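Matching sites in aldose 1-epimerase from Caenorhabditis elegans, a protein that probably interconverts the alpha and beta anomers of aldose sugars such as galactose, as an aldose 1-epimerase of the galactose mutarotase clan (PDB 1LUR (chain A, 1.85 Å), residues Arg72-Ile77 and Ala168-Ala173), and in its relative possible galactose mutarotase from Streptomyces platensis (PDB 4RNL (chain B, 1.80 Å), residues Arg84-Ile89 and Asn178-Thr183). One frame, after least-squares fit of the local backbone (RMSD 0.30 Å); residues are numbered along the deposited sequences.

Structure 1 (1LUR); sequences RVANRI and ALTNHA.
A168 O accepts the backbone N of A74 at 2.7 Å, and A168 N returns a bond of 2.8 Å to R72 O, so a single bridge joins V73 to A168. The contact lies in the buried middle of the galactose mutarotase-like beta-sandwich, where the chain turns away after edge strand 69-70 and passes the start of strand 170-175. The small methyl of A74 fits against T170 CG2, 3.8 Å from A74 CB, while T170 OG1 bonds to P304 O of the next strand. L169 lays CD2 4.1 Å from R72 O. The A168 methyl meets the V73 backbone, CB standing 4.4 Å from V73 CA, while the V73 side chain turns away and its CB touches I77 CD1. Farther along, N171 OD1 accepts A173 N at 3.0 Å, an Asx turn.

Structure 2 (4RNL); sequences RYANRI and NLTNHT. With GOL (glycerol), chain C.
N178 O takes A86 N at 2.8 Å and N178 N gives a 3.0 Å bond to R84 O, bridging Y85 to N178. A86, being small, sets CB 3.6 Å from T180 CG2; T180 OG1 bonds to T309 O. L179 CD2 is 3.8 Å from R84 O. N178 CB stands 4.3 Å from Y85 CA, and Y85 CB touches I89 CD1. Setting CG opposite the backbone N (chi1 -176°) swings the N178 amide across one Y85 ring face, amide and ring planes 57° apart; CB makes a CH-pi contact 3.9 Å from the centroid. H311 N satisfies the buried OD1, ND2 bonds weakly to A86 O, and Y85 OH meets S315 N. N181 OD1 accepts T183 N (3.0 Å, an Asx turn) and T183 OG1 (2.6 Å). Glycerol, probably from the crystallisation liquor, bonds to R88 and H182.

Structure 1 against structure 2
The backbone frame is common to both: A74(A) N to A168(A) O and A168(A) N to R72(A) O recur as A86(B) N to N178(B) O and N178(B) N to R84(B) O, and T170(A) keeps its place as T180(B). Y85(B) replaces V73(A). CG1 of V73(A) and CG of Y85(B) are only 0.2 Å apart, so the ring grows out of the place of one methyl; CG2 of V73(A) has no counterpart, nor have CD2, CE1, CE2, CZ and OH of Y85(B). The longer side chain adds a contact, Y85(B) CE1 to R88(B) O at 3.9 Å, where V73(A) CG1 stays 5.2 Å from R76(A) O; the touch on I77(A) persists on I89(B), although that side chain lies differently, as does R72(A) against R84(B). At the facing position A168(A) becomes N178(B). Their CB atoms stand 0.9 Å apart after superposition, and CG, OD1 and ND2 come in as a buried amide, answered in structure 2 by H311(B) N at OD1 and, weakly, A86(B) O at ND2. Lastly, A173(A) gives way to T183(B): beside the bond from T183(B) N, which A173(A) N also makes to N171(A) OD1, T183(B) OG1 adds one of 2.6 Å to N181(B) OD1.

Structure 1 (1LUR)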
loop_
_atom_site.group_PDB
_atom_site.type_symbol
_atom_site.label_atom_id
_atom_site.label_comp_id
_atom_site.label_asym_id
_atom_site.label_seq_id
_atom_site.Cartn_x
_atom_site.Cartn_y
_atom_site.Cartn_z
ATOM N N ARG A 72 0.615 -3.037 12.180
ATOM C CA ARG A 72 1.614 -2.014 12.481
ATOM C C ARG A 72 2.914 -2.122 11.713
ATOM O O ARG A 72 3.718 -1.193 11.718
ATOM C CB ARG A 72 1.906 -1.974 13.982
ATOM C CG ARG A 72 0.799 -1.288 14.785
ATOM C CD ARG A 72 1.252 -0.935 16.180
ATOM N NE ARG A 72 1.218 -2.079 17.084
ATOM C CZ ARG A 72 1.874 -2.133 18.235
ATOM N NH1 ARG A 72 2.629 -1.107 18.621
ATOM N NH2 ARG A 72 1.766 -3.206 19.007
ATOM N N VAL A 73 3.139 -3.264 11.078
ATOM C CA VAL A 73 4.353 -3.454 10.305
ATOM C C VAL A 73 3.935 -4.112 9.003
ATOM O O VAL A 73 3.502 -5.268 8.980
ATOM C CB VAL A 73 5.381 -4.336 11.025
ATOM C CG1 VAL A 73 6.555 -4.623 10.093
ATOM C CG2 VAL A 73 5.867 -3.628 12.284
ATOM N N ALA A 74 4.037 -3.351 7.921
ATOM C CA ALA A 74 3.669 -3.849 6.612
ATOM C C ALA A 74 4.574 -4.981 6.165
ATOM O O ALA A 74 5.776 -5.007 6.455
ATOM C CB ALA A 74 3.706 -2.721 5.590
ATOM N N ASN A 75 3.975 -5.914 5.444
ATOM C CA ASN A 75 4.671 -7.075 4.922
ATOM C C ASN A 75 5.090 -8.054 6.009
ATOM O O ASN A 75 4.449 -8.152 7.054
ATOM C CB ASN A 75 5.875 -6.657 4.067
ATOM C CG ASN A 75 6.168 -7.653 2.955
ATOM O OD1 ASN A 75 6.890 -8.630 3.150
ATOM N ND2 ASN A 75 5.588 -7.413 1.778
ATOM N N ARG A 76 6.199 -8.740 5.779
ATOM C CA ARG A 76 6.678 -9.729 6.725
ATOM C C ARG A 76 7.737 -9.491 7.776
ATOM O O ARG A 76 8.672 -8.718 7.591
ATOM C CB ARG A 76 7.122 -10.954 5.924
ATOM C CG ARG A 76 6.104 -11.406 4.884
ATOM C CD ARG A 76 6.671 -12.487 3.975
ATOM N NE ARG A 76 5.661 -12.986 3.049
ATOM C CZ ARG A 76 5.145 -12.279 2.047
ATOM N NH1 ARG A 76 5.547 -11.035 1.830
ATOM N NH2 ARG A 76 4.220 -12.814 1.263
ATOM N N ILE A 77 7.561 -10.208 8.885
ATOM C CA ILE A 77 8.470 -10.182 10.022
ATOM C C ILE A 77 9.002 -11.610 9.836
ATOM O O ILE A 77 8.265 -12.578 10.043
ATOM C CB ILE A 77 7.754 -10.123 11.385
ATOM C CG1 ILE A 77 7.054 -8.773 11.576
ATOM C CG2 ILE A 77 8.772 -10.371 12.491
ATOM C CD1 ILE A 77 7.979 -7.581 11.590
ATOM N N ALA A 168 5.573 0.620 10.727
ATOM C CA ALA A 168 5.928 0.775 9.322
ATOM C C ALA A 168 4.649 0.470 8.567
ATOM O O ALA A 168 4.276 -0.693 8.394
ATOM C CB ALA A 168 7.033 -0.201 8.954
ATOM N N LEU A 169 3.967 1.524 8.132
ATOM C CA LEU A 169 2.716 1.360 7.411
ATOM C C LEU A 169 2.820 1.459 5.900
ATOM O O LEU A 169 3.883 1.731 5.342
ATOM C CB LEU A 169 1.726 2.435 7.872
ATOM C CG LEU A 169 1.677 2.778 9.364
ATOM C CD1 LEU A 169 0.820 4.025 9.572
ATOM C CD2 LEU A 169 1.115 1.596 10.144
ATOM N N THR A 170 1.677 1.238 5.260
ATOM C CA THR A 170 1.532 1.313 3.810
ATOM C C THR A 170 0.052 1.263 3.468
ATOM O O THR A 170 -0.791 1.076 4.351
ATOM C CB THR A 170 2.251 0.187 3.027
ATOM O OG1 THR A 170 2.378 0.601 1.656
ATOM C CG2 THR A 170 1.452 -1.123 3.052
ATOM N N ASN A 171 -0.254 1.484 2.192
ATOM C CA ASN A 171 -1.626 1.458 1.687
ATOM C C ASN A 171 -1.614 0.291 0.710
ATOM O O ASN A 171 -0.754 0.218 -0.169
ATOM C CB ASN A 171 -1.985 2.754 0.966
ATOM C CG ASN A 171 -3.334 2.674 0.292
ATOM O OD1 ASN A 171 -3.441 2.229 -0.849
ATOM N ND2 ASN A 171 -4.380 3.068 1.011
ATOM N N HIS A 172 -2.570 -0.617 0.850
ATOM C CA HIS A 172 -2.617 -1.778 -0.025
ATOM C C HIS A 172 -3.628 -1.771 -1.169
ATOM O O HIS A 172 -4.248 -2.796 -1.457
ATOM C CB HIS A 172 -2.828 -3.029 0.837
ATOM C CG HIS A 172 -2.155 -4.255 0.300
ATOM N ND1 HIS A 172 -2.498 -4.828 -0.908
ATOM C CD2 HIS A 172 -1.147 -5.008 0.801
ATOM C CE1 HIS A 172 -1.729 -5.882 -1.126
ATOM N NE2 HIS A 172 -0.901 -6.014 -0.105
ATOM N N ALA A 173 -3.792 -0.634 -1.834
ATOM C CA ALA A 173 -4.742 -0.562 -2.943
ATOM C C ALA A 173 -4.186 -1.267 -4.180
ATOM O O ALA A 173 -3.012 -1.120 -4.512
ATOM C CB ALA A 173 -5.054 0.893 -3.272
#

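Structure 2 (4RNL)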
loop_
_atom_site.group_PDB
_atom_site.type_symbol
_atom_site.label_atom_id
_atom_site.label_comp_id
_atom_site.label_asym_id
_atom_site.label_seq_id
_atom_site.Cartn_x
_atom_site.Cartn_y
_atom_site.Cartn_z
ATOM N N ARG B 84 0.589 -2.925 12.301
ATOM C CA ARG B 84 1.627 -1.939 12.614
ATOM C C ARG B 84 2.875 -2.099 11.750
ATOM O O ARG B 84 3.666 -1.163 11.599
ATOM C CB ARG B 84 2.018 -2.065 14.102
ATOM C CG ARG B 84 2.934 -0.964 14.620
ATOM C CD ARG B 84 3.347 -1.188 16.074
ATOM N NE ARG B 84 2.206 -1.228 16.999
ATOM C CZ ARG B 84 2.300 -0.910 18.291
ATOM N NH1 ARG B 84 3.463 -0.509 18.793
ATOM N NH2 ARG B 84 1.235 -0.975 19.081
ATOM N N TYR B 85 3.060 -3.293 11.197
ATOM C CA TYR B 85 4.231 -3.560 10.357
ATOM C C TYR B 85 3.800 -4.201 9.044
ATOM O O TYR B 85 3.309 -5.333 9.024
ATOM C CB TYR B 85 5.305 -4.413 11.078
ATOM C CG TYR B 85 6.584 -4.446 10.258
ATOM C CD1 TYR B 85 6.747 -5.368 9.234
ATOM C CD2 TYR B 85 7.594 -3.508 10.466
ATOM C CE1 TYR B 85 7.873 -5.372 8.446
ATOM C CE2 TYR B 85 8.735 -3.503 9.686
ATOM C CZ TYR B 85 8.863 -4.441 8.672
ATOM O OH TYR B 85 9.984 -4.455 7.875
ATOM N N ALA B 86 3.988 -3.477 7.947
ATOM C CA ALA B 86 3.559 -3.967 6.637
ATOM C C ALA B 86 4.558 -4.985 6.115
ATOM O O ALA B 86 5.771 -4.826 6.283
ATOM C CB ALA B 86 3.413 -2.825 5.651
ATOM N N ASN B 87 4.031 -6.001 5.443
ATOM C CA ASN B 87 4.811 -7.147 4.973
ATOM C C ASN B 87 5.295 -8.066 6.102
ATOM O O ASN B 87 4.668 -8.135 7.164
ATOM C CB ASN B 87 5.946 -6.724 4.034
ATOM C CG ASN B 87 6.174 -7.728 2.931
ATOM O OD1 ASN B 87 6.962 -8.654 3.088
ATOM N ND2 ASN B 87 5.441 -7.580 1.821
ATOM N N ARG B 88 6.397 -8.774 5.878
ATOM C CA ARG B 88 6.717 -9.934 6.704
ATOM C C ARG B 88 7.823 -9.705 7.719
ATOM O O ARG B 88 8.803 -9.006 7.447
ATOM C CB ARG B 88 7.086 -11.126 5.808
ATOM C CG ARG B 88 5.947 -11.593 4.931
ATOM C CD ARG B 88 6.325 -12.753 4.026
ATOM N NE ARG B 88 5.110 -13.284 3.400
ATOM C CZ ARG B 88 4.551 -12.772 2.310
ATOM N NH1 ARG B 88 5.115 -11.736 1.700
ATOM N NH2 ARG B 88 3.428 -13.292 1.824
ATOM N N ILE B 89 7.656 -10.319 8.887
ATOM C CA ILE B 89 8.722 -10.418 9.876
ATOM C C ILE B 89 9.006 -11.898 10.053
ATOM O O ILE B 89 8.121 -12.671 10.436
ATOM C CB ILE B 89 8.306 -9.788 11.219
ATOM C CG1 ILE B 89 8.090 -8.282 11.044
ATOM C CG2 ILE B 89 9.366 -10.072 12.307
ATOM C CD1 ILE B 89 7.499 -7.580 12.286
ATOM N N ASN B 178 5.835 0.421 10.227
ATOM C CA ASN B 178 5.980 0.436 8.775
ATOM C C ASN B 178 4.570 0.423 8.202
ATOM O O ASN B 178 3.972 -0.644 8.042
ATOM C CB ASN B 178 6.770 -0.800 8.334
ATOM C CG ASN B 178 7.063 -0.839 6.832
ATOM O OD1 ASN B 178 7.162 0.191 6.157
ATOM N ND2 ASN B 178 7.202 -2.050 6.305
ATOM N N LEU B 179 4.013 1.604 7.939
ATOM C CA LEU B 179 2.627 1.688 7.471
ATOM C C LEU B 179 2.556 1.887 5.966
ATOM O O LEU B 179 3.365 2.607 5.394
ATOM C CB LEU B 179 1.909 2.843 8.160
ATOM C CG LEU B 179 2.056 2.879 9.679
ATOM C CD1 LEU B 179 1.347 4.082 10.268
ATOM C CD2 LEU B 179 1.503 1.604 10.273
ATOM N N THR B 180 1.580 1.261 5.319
ATOM C CA THR B 180 1.429 1.439 3.876
ATOM C C THR B 180 -0.038 1.357 3.533
ATOM O O THR B 180 -0.865 1.040 4.388
ATOM C CB THR B 180 2.185 0.362 3.062
ATOM O OG1 THR B 180 2.219 0.745 1.676
ATOM C CG2 THR B 180 1.505 -0.998 3.181
ATOM N N ASN B 181 -0.362 1.656 2.284
ATOM C CA ASN B 181 -1.711 1.404 1.799
ATOM C C ASN B 181 -1.647 0.342 0.716
ATOM O O ASN B 181 -0.812 0.413 -0.192
ATOM C CB ASN B 181 -2.380 2.671 1.273
ATOM C CG ASN B 181 -3.820 2.412 0.867
ATOM O OD1 ASN B 181 -4.087 1.965 -0.246
ATOM N ND2 ASN B 181 -4.745 2.618 1.799
ATOM N N HIS B 182 -2.525 -0.647 0.825
ATOM C CA HIS B 182 -2.460 -1.844 -0.005
ATOM C C HIS B 182 -3.480 -1.784 -1.151
ATOM O O HIS B 182 -4.041 -2.802 -1.544
ATOM C CB HIS B 182 -2.729 -3.054 0.888
ATOM C CG HIS B 182 -2.144 -4.338 0.384
ATOM N ND1 HIS B 182 -2.492 -4.890 -0.828
ATOM C CD2 HIS B 182 -1.264 -5.199 0.952
ATOM C CE1 HIS B 182 -1.840 -6.027 -0.997
ATOM N NE2 HIS B 182 -1.091 -6.241 0.072
ATOM N N THR B 183 -3.729 -0.589 -1.680
ATOM C CA THR B 183 -4.602 -0.441 -2.849
ATOM C C THR B 183 -4.042 -1.243 -4.041
ATOM O O THR B 183 -2.839 -1.205 -4.311
ATOM C CB THR B 183 -4.753 1.059 -3.226
ATOM O OG1 THR B 183 -5.647 1.706 -2.298
ATOM C CG2 THR B 183 -5.311 1.225 -4.632
HETATM C C1 GOL C . 2.052 -8.198 -0.692
HETATM O O1 GOL C . 1.639 -7.211 0.219
HETATM C C2 GOL C . 2.451 -9.476 0.044
HETATM O O2 GOL C . 3.861 -9.669 -0.035
HETATM C C3 GOL C . 1.709 -10.642 -0.610
HETATM O O3 GOL C . 2.238 -11.883 -0.192
#